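Local coordinates for hypothetical protein CNAG_02591 (Cryptococcus neoformans, PDB 4P5N) that may play a role in primary metabolism and is a small Tudor-family protein associated with the virulence of this fungus, at residues A[18-23]-A[27-32]; A[53-56]-A[62-65]; A[4-7]-A[11-14]. All coordinates share one frame; numbering follows the deposited sequence.

Interaction 1. Residues A[18-23]-A[27-32]; sequences TVYTPY and KHEGQV
Thr21 O receives the backbone N-H of His28 at 2.9 Å, almost straight at 170° at the hydrogen, and Thr21 N returns a bond of 2.9 Å to His28 O. They form one hydrogen-bonded pair of an antiparallel beta hairpin, strands 18-23 and 26-36, in a Tudor domain of the SH3 clan. Val19 and Gly30 make the next, with Val19 N 2.9 Å from Gly30 O. The face carrying Thr18, Tyr20, Lys27, Glu29 and Gln31 mixes polar and carbon contacts. Thr18 OG1 and Gln31 OE1 lie 2.5 Å apart, too short for the bond to be taken at face value. Farther along, Lys27 NZ comes down on Glu29 OE1 from above the carboxylate plane, a salt bridge of 3.0 Å within one strand. The same OE1 sits at the edge of the Tyr20 ring, 3.6 Å from CD2. With CG placed between the backbone N and the carbonyl carbon (chi1 70°) and the chain extended beyond it, Lys27 runs across Tyr20 at about a right angle, CD beside CE2. The other face, with Val19, Thr21 and His28, is mostly buried: Val19 CG1 meets Val32 CG2 at 3.5 Å, crossing it squarely, and Thr21 CG2 rests on His28 CB, at the edge of the ring. Thr21 OG1 is a cadmium ligand. At the hairpin end Tyr23 and His28 have nearly parallel ring planes, 28° apart, but slid so far that they barely overlap; Tyr23 CE2 lies over the imidazole face, 3.4 Å from His28 NE2. Asp57 OD2 bonds to His28 ND1, while NE2 makes a weak bond to Ala43 O of the second subunit. In the plane of the Tyr23 ring, a water bonds to OH and reaches weakly to Lys27 O.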
loop_
_atom_site.group_PDB
_atom_site.type_symbol
_atom_site.label_atom_id
_atom_site.label_comp_id
_atom_site.label_asym_id
_atom_site.label_seq_id
_atom_site.Cartn_x
_atom_site.Cartn_y
_atom_site.Cartn_z
ATOM N N THR A 18 9.123 6.189 14.828
ATOM C CA THR A 18 8.757 4.784 14.793
ATOM C C THR A 18 7.277 4.641 15.090
ATOM O O THR A 18 6.818 5.086 16.141
ATOM C CB THR A 18 9.519 3.960 15.843
ATOM O OG1 THR A 18 10.928 4.161 15.689
ATOM C CG2 THR A 18 9.216 2.481 15.667
ATOM N N VAL A 19 6.545 4.016 14.162
ATOM C CA VAL A 19 5.124 3.699 14.366
ATOM C C VAL A 19 4.915 2.186 14.446
ATOM O O VAL A 19 5.748 1.411 13.973
ATOM C CB VAL A 19 4.206 4.338 13.297
ATOM C CG1 VAL A 19 4.204 5.849 13.458
ATOM C CG2 VAL A 19 4.597 3.908 11.876
ATOM N N TYR A 20 3.780 1.780 15.012
ATOM C CA TYR A 20 3.497 0.386 15.323
ATOM C C TYR A 20 2.011 0.102 15.128
ATOM O O TYR A 20 1.165 0.872 15.568
ATOM C CB TYR A 20 3.866 0.127 16.796
ATOM C CG TYR A 20 3.415 -1.204 17.350
ATOM C CD1 TYR A 20 2.123 -1.368 17.891
ATOM C CD2 TYR A 20 4.282 -2.296 17.366
ATOM C CE1 TYR A 20 1.715 -2.583 18.411
ATOM C CE2 TYR A 20 3.881 -3.521 17.892
ATOM C CZ TYR A 20 2.599 -3.662 18.410
ATOM O OH TYR A 20 2.202 -4.873 18.932
ATOM N N THR A 21 1.709 -1.011 14.485
ATOM C CA THR A 21 0.364 -1.536 14.478
ATOM C C THR A 21 0.404 -3.062 14.602
ATOM O O THR A 21 1.203 -3.706 13.937
ATOM C CB THR A 21 -0.403 -1.115 13.217
ATOM O OG1 THR A 21 -1.721 -1.655 13.292
ATOM C CG2 THR A 21 0.290 -1.576 11.923
ATOM N N PRO A 22 -0.440 -3.648 15.463
ATOM C CA PRO A 22 -0.440 -5.100 15.591
ATOM C C PRO A 22 -1.505 -5.725 14.710
ATOM O O PRO A 22 -2.505 -5.082 14.380
ATOM C CB PRO A 22 -0.808 -5.305 17.055
ATOM C CG PRO A 22 -1.778 -4.186 17.314
ATOM C CD PRO A 22 -1.254 -3.011 16.511
ATOM N N TYR A 23 -1.311 -6.991 14.376
ATOM C CA TYR A 23 -2.388 -7.781 13.790
ATOM C C TYR A 23 -2.309 -9.182 14.383
ATOM O O TYR A 23 -1.353 -9.495 15.093
ATOM C CB TYR A 23 -2.310 -7.772 12.252
ATOM C CG TYR A 23 -1.063 -8.440 11.682
ATOM C CD1 TYR A 23 -1.054 -9.804 11.403
ATOM C CD2 TYR A 23 0.093 -7.699 11.414
ATOM C CE1 TYR A 23 0.067 -10.429 10.884
ATOM C CE2 TYR A 23 1.222 -8.315 10.887
ATOM C CZ TYR A 23 1.202 -9.677 10.632
ATOM O OH TYR A 23 2.311 -10.292 10.114
ATOM N N LYS A 27 3.169 -7.919 13.589
ATOM C CA LYS A 27 3.086 -6.484 13.725
ATOM C C LYS A 27 3.675 -5.838 12.469
ATOM O O LYS A 27 4.407 -6.487 11.679
ATOM C CB LYS A 27 3.883 -6.022 14.968
ATOM C CG LYS A 27 5.391 -6.163 14.806
ATOM C CD LYS A 27 6.210 -5.693 15.993
ATOM C CE LYS A 27 7.686 -5.838 15.656
ATOM N NZ LYS A 27 8.528 -5.443 16.819
ATOM N N HIS A 28 3.391 -4.555 12.314
ATOM C CA HIS A 28 4.160 -3.716 11.391
ATOM C C HIS A 28 4.702 -2.554 12.191
ATOM O O HIS A 28 3.932 -1.739 12.729
ATOM C CB HIS A 28 3.286 -3.203 10.255
ATOM C CG HIS A 28 2.637 -4.302 9.482
ATOM N ND1 HIS A 28 3.346 -5.147 8.655
ATOM C CD2 HIS A 28 1.353 -4.732 9.452
ATOM C CE1 HIS A 28 2.522 -6.034 8.124
ATOM N NE2 HIS A 28 1.306 -5.805 8.595
ATOM N N GLU A 29 6.031 -2.501 12.279
ATOM C CA GLU A 29 6.732 -1.469 13.026
ATOM C C GLU A 29 7.894 -0.930 12.206
ATOM O O GLU A 29 8.677 -1.712 11.669
ATOM C CB GLU A 29 7.263 -2.055 14.337
ATOM C CG GLU A 29 8.058 -1.070 15.176
ATOM C CD GLU A 29 8.511 -1.655 16.505
ATOM O OE1 GLU A 29 7.829 -2.561 17.036
ATOM O OE2 GLU A 29 9.558 -1.211 17.039
ATOM N N GLY A 30 8.003 0.390 12.093
ATOM C CA GLY A 30 9.102 0.999 11.316
ATOM C C GLY A 30 8.991 2.512 11.283
ATOM O O GLY A 30 8.096 3.096 11.907
ATOM N N GLN A 31 9.890 3.161 10.556
ATOM C CA GLN A 31 9.960 4.610 10.629
ATOM C C GLN A 31 9.137 5.244 9.522
ATOM O O GLN A 31 9.153 4.783 8.369
ATOM C CB GLN A 31 11.419 5.130 10.629
ATOM C CG GLN A 31 12.066 5.156 12.020
ATOM C CD GLN A 31 12.334 3.764 12.535
ATOM O OE1 GLN A 31 11.671 3.269 13.445
ATOM N NE2 GLN A 31 13.284 3.096 11.899
ATOM N N VAL A 32 8.400 6.284 9.900
ATOM C CA VAL A 32 7.562 7.030 8.974
ATOM C C VAL A 32 8.416 7.673 7.865
ATOM O O VAL A 32 9.374 8.416 8.152
ATOM C CB VAL A 32 6.733 8.098 9.722
ATOM C CG1 VAL A 32 5.884 8.880 8.731
ATOM C CG2 VAL A 32 5.827 7.434 10.774
HETATM O O HOH W 1 4.747 -9.240 9.875
#

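Interaction 2. Residues A[53-56]-A[62-65]; sequences VLFT and DVAH
Val53 and His65 exchange two backbone hydrogen bonds, Val53 N to His65 O at 2.8 Å and His65 N to Val53 O at 2.9 Å. Two residues on, Phe55 and Val63 do the same: Phe55 N reaches Val63 O at 3.0 Å, and Val63 N is 2.8 Å from Phe55 O. In the non-hydrogen-bonded pair between them, the CA-H groups of Leu54 and Ala64 lean on Val63 O and Val53 O. The second polar element lies between side chains. Thr56 OG1 donates to Asp62 OD1 over 2.8 Å, arriving from above the carboxylate plane; the two side chains stand side by side, and the bond closes the pair next to the connecting loop. Asp62 packs against Asp62 of the second subunit. Strands 52-56 and 62-65 are a beta hairpin of the Tudor-type sheet, with 62-65 at the outer edge of that sheet within the chain and 52-56 backed by strand 26-36. Apolar contacts occupy both faces. Where Leu54 and Ala64 project, Leu54 CD2 presses on Ala64 CB at 3.5 Å, tighter than usual for two carbons. On the buried face a chi1 of 67° swings the Phe55 ring across to Val63, the two side chains pointing the same way. Val63 CB makes a CH-pi contact over one face of that ring, 4.2 Å from its centroid and displaced toward the rim, while CG1 touches CE1. His65 CB meets the same ring differently, at its edge, 4.1 Å from CE1. From there the imidazole leads away from strand 52-56, and its NE2 binds cadmium.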
loop_
_atom_site.group_PDB
_atom_site.type_symbol
_atom_site.label_atom_id
_atom_site.label_comp_id
_atom_site.label_asym_id
_atom_site.label_seq_id
_atom_site.Cartn_x
_atom_site.Cartn_y
_atom_site.Cartn_z
ATOM N N VAL A 53 -0.278 7.029 6.665
ATOM C CA VAL A 53 1.099 7.086 7.128
ATOM C C VAL A 53 1.842 6.012 6.330
ATOM O O VAL A 53 1.477 4.844 6.363
ATOM C CB VAL A 53 1.180 6.816 8.652
ATOM C CG1 VAL A 53 2.623 6.815 9.155
ATOM C CG2 VAL A 53 0.405 7.877 9.427
ATOM N N LEU A 54 2.883 6.422 5.609
ATOM C CA LEU A 54 3.680 5.492 4.813
ATOM C C LEU A 54 4.960 5.182 5.571
ATOM O O LEU A 54 5.689 6.100 5.950
ATOM C CB LEU A 54 4.029 6.081 3.435
ATOM C CG LEU A 54 2.908 6.684 2.574
ATOM C CD1 LEU A 54 3.334 6.880 1.123
ATOM C CD2 LEU A 54 1.597 5.919 2.644
ATOM N N PHE A 55 5.208 3.895 5.813
ATOM C CA PHE A 55 6.428 3.455 6.495
ATOM C C PHE A 55 6.870 2.093 6.006
ATOM O O PHE A 55 6.072 1.332 5.464
ATOM C CB PHE A 55 6.266 3.456 8.039
ATOM C CG PHE A 55 5.280 2.430 8.600
ATOM C CD1 PHE A 55 3.897 2.649 8.581
ATOM C CD2 PHE A 55 5.750 1.276 9.231
ATOM C CE1 PHE A 55 3.014 1.724 9.148
ATOM C CE2 PHE A 55 4.881 0.351 9.801
ATOM C CZ PHE A 55 3.508 0.573 9.767
ATOM N N THR A 56 8.152 1.786 6.200
ATOM C CA THR A 56 8.655 0.462 5.883
ATOM C C THR A 56 8.762 -0.331 7.169
ATOM O O THR A 56 9.324 0.157 8.143
ATOM C CB THR A 56 10.023 0.582 5.193
ATOM O OG1 THR A 56 9.851 1.340 3.983
ATOM C CG2 THR A 56 10.573 -0.779 4.861
ATOM N N ASP A 62 6.790 -2.108 2.449
ATOM C CA ASP A 62 6.234 -0.750 2.441
ATOM C C ASP A 62 4.754 -0.852 2.766
ATOM O O ASP A 62 4.009 -1.560 2.071
ATOM C CB ASP A 62 6.485 -0.020 1.113
ATOM C CG ASP A 62 7.970 0.307 0.889
ATOM O OD1 ASP A 62 8.819 -0.051 1.740
ATOM O OD2 ASP A 62 8.295 0.935 -0.144
ATOM N N VAL A 63 4.360 -0.187 3.852
ATOM C CA VAL A 63 2.991 -0.216 4.391
ATOM C C VAL A 63 2.383 1.189 4.325
ATOM O O VAL A 63 3.063 2.193 4.540
ATOM C CB VAL A 63 2.993 -0.719 5.869
ATOM C CG1 VAL A 63 1.597 -0.690 6.493
ATOM C CG2 VAL A 63 3.590 -2.118 5.949
ATOM N N ALA A 64 1.096 1.265 4.001
ATOM C CA ALA A 64 0.354 2.523 4.083
ATOM C C ALA A 64 -0.786 2.298 5.065
ATOM O O ALA A 64 -1.651 1.428 4.829
ATOM C CB ALA A 64 -0.189 2.923 2.717
ATOM N N HIS A 65 -0.781 3.030 6.181
ATOM C CA HIS A 65 -1.729 2.739 7.258
ATOM C C HIS A 65 -2.410 3.997 7.776
ATOM O O HIS A 65 -1.789 5.054 7.875
ATOM C CB HIS A 65 -0.987 2.062 8.415
ATOM C CG HIS A 65 -1.866 1.281 9.347
ATOM N ND1 HIS A 65 -2.663 1.870 10.311
ATOM C CD2 HIS A 65 -2.058 -0.052 9.468
ATOM C CE1 HIS A 65 -3.307 0.932 10.984
ATOM N NE2 HIS A 65 -2.952 -0.245 10.499
#

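Interaction 3. Residues A[4-7]-A[11-14]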
loop_
_atom_site.group_PDB
_atom_site.type_symbol
_atom_site.label_atom_id
_atom_site.label_comp_id
_atom_site.label_asym_id
_atom_site.label_seq_id
_atom_site.Cartn_x
_atom_site.Cartn_y
_atom_site.Cartn_z
ATOM N N SER A 4 -1.128 18.873 11.839
ATOM C CA SER A 4 -0.561 17.570 12.165
ATOM C C SER A 4 -1.581 16.421 12.065
ATOM O O SER A 4 -2.789 16.638 12.236
ATOM C CB SER A 4 -0.006 17.621 13.580
ATOM O OG SER A 4 -1.030 17.982 14.495
ATOM N N VAL A 5 -1.087 15.215 11.773
ATOM C CA VAL A 5 -1.878 13.986 11.863
ATOM C C VAL A 5 -1.507 13.281 13.168
ATOM O O VAL A 5 -0.305 13.205 13.497
ATOM C CB VAL A 5 -1.597 13.051 10.667
ATOM C CG1 VAL A 5 -0.231 12.387 10.773
ATOM C CG2 VAL A 5 -2.658 11.994 10.595
ATOM N N GLN A 6 -2.490 12.738 13.876
ATOM C CA GLN A 6 -2.249 12.151 15.195
ATOM C C GLN A 6 -2.484 10.640 15.227
ATOM O O GLN A 6 -3.288 10.086 14.448
ATOM C CB GLN A 6 -3.072 12.863 16.272
ATOM C CG GLN A 6 -2.704 14.346 16.380
ATOM C CD GLN A 6 -3.515 15.142 17.385
ATOM O OE1 GLN A 6 -4.608 14.732 17.787
ATOM N NE2 GLN A 6 -2.978 16.294 17.797
ATOM N N ASP A 7 -1.754 9.975 16.120
ATOM C CA ASP A 7 -1.903 8.530 16.328
ATOM C C ASP A 7 -3.090 8.202 17.248
ATOM O O ASP A 7 -3.871 9.104 17.603
ATOM C CB ASP A 7 -0.582 7.912 16.829
ATOM C CG ASP A 7 -0.302 8.189 18.296
ATOM O OD1 ASP A 7 -1.035 8.972 18.951
ATOM O OD2 ASP A 7 0.676 7.594 18.806
ATOM N N GLN A 11 -1.240 11.738 19.587
ATOM C CA GLN A 11 0.108 12.300 19.497
ATOM C C GLN A 11 0.455 12.620 18.056
ATOM O O GLN A 11 0.216 11.799 17.172
ATOM C CB GLN A 11 1.139 11.318 20.098
ATOM C CG GLN A 11 0.852 10.935 21.554
ATOM C CD GLN A 11 0.698 12.151 22.448
ATOM O OE1 GLN A 11 1.641 12.925 22.626
ATOM N NE2 GLN A 11 -0.506 12.354 22.984
ATOM N N ASN A 12 1.019 13.810 17.826
ATOM C CA ASN A 12 1.436 14.214 16.491
ATOM C C ASN A 12 2.473 13.254 15.916
ATOM O O ASN A 12 3.478 12.935 16.581
ATOM C CB ASN A 12 2.001 15.640 16.528
ATOM C CG ASN A 12 0.963 16.674 16.964
ATOM O OD1 ASN A 12 -0.228 16.534 16.667
ATOM N ND2 ASN A 12 1.412 17.736 17.635
ATOM N N ILE A 13 2.248 12.810 14.682
ATOM C CA ILE A 13 3.171 11.886 14.030
ATOM C C ILE A 13 4.108 12.676 13.125
ATOM O O ILE A 13 3.663 13.489 12.336
ATOM C CB ILE A 13 2.425 10.816 13.191
ATOM C CG1 ILE A 13 1.442 10.013 14.066
ATOM C CG2 ILE A 13 3.434 9.918 12.462
ATOM C CD1 ILE A 13 0.430 9.206 13.268
ATOM N N ASN A 14 5.409 12.429 13.252
ATOM C CA ASN A 14 6.407 13.105 12.438
ATOM C C ASN A 14 7.129 12.103 11.561
ATOM O O ASN A 14 7.323 10.943 11.958
ATOM C CB ASN A 14 7.428 13.819 13.327
ATOM C CG ASN A 14 6.804 14.895 14.187
ATOM O OD1 ASN A 14 5.985 15.696 13.716
ATOM N ND2 ASN A 14 7.196 14.933 15.456
HETATM O O HOH W 2 1.719 15.132 11.390
#
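The backbones of 4-7 and 11-14 run back past each other through a single bridge at Gln6 and Asn12, flanked by the bonds Ile13 N to Val5 O at 2.8 Å and Asp7 N to Gln11 O at 2.9 Å. This is a hairpin-like loop ahead of strand 18-23, without regular strand, and Asp7 bonds across its turn. Asp7 OD1 accepts from Gln11 N at 2.8 Å, above the carboxylate plane, and also from Gln9 N, which makes an Asx turn; Asp72 N holds OD2, so the carboxylate is gripped at both oxygens and joins the loop to the C-terminal part of the chain. A chi1 of 76° folds this carboxylate back toward the chain, to where the N-H of Gln11 meets it. The Gln11 amide turns elsewhere, its NE2 bonding to Gln9 O. Across the bridge, Gln6 and Asn12 lie side by side with amide planes 36° apart. Gln6 NE2 donates to Asn12 OD1 at 3.0 Å, with the oxygen in the amide plane of Gln6. From the opposite face of the Asn12 amide, Ser4 OG lies 2.7 Å from the same OD1, well above the carbonyl plane; Ser4 was modelled in two conformers, which leaves this second bond doubtful. Inward, Val5 and Ile13 make the apolar side of the loop. Val5 CG1 meets Ile13 CB at 3.9 Å, a contact equally doubtful because Val5 too has two conformers, and Ile13 CD1 reaches Asp7 CB and the backbone of Gln6. Pro67 and Ile35 pack against both Val5 and Ile13. Past Asn12, a water bridges the two segments, accepting from Val5 N and donating to Ile13 O, 2.7 Å away.

Interactions 1 and 2 are successive hairpins of one sheet, their inner strands 26-36 and 52-56 being neighbours, with centres about 8 Å apart. They share a cadmium site: Thr21 OG1 from interaction 1 and His65 NE2 from interaction 2 both bind the metal and stand 3.4 Å from each other. They also pack on each other, Val19 CG2 lying 3.6 Å from Phe55 CD1 and Val32 CG2 3.6 Å from Val53 CG1. Interaction 3, its centre about 14 Å from each of the others, adds to this core through Ile13, whose CG2 is 3.8 Å from Val32 CG2 and whose CD1 is 4.1 Å from Val53 CG2. Interactions 1 and 2 also touch the second subunit, whereas interaction 3 does not.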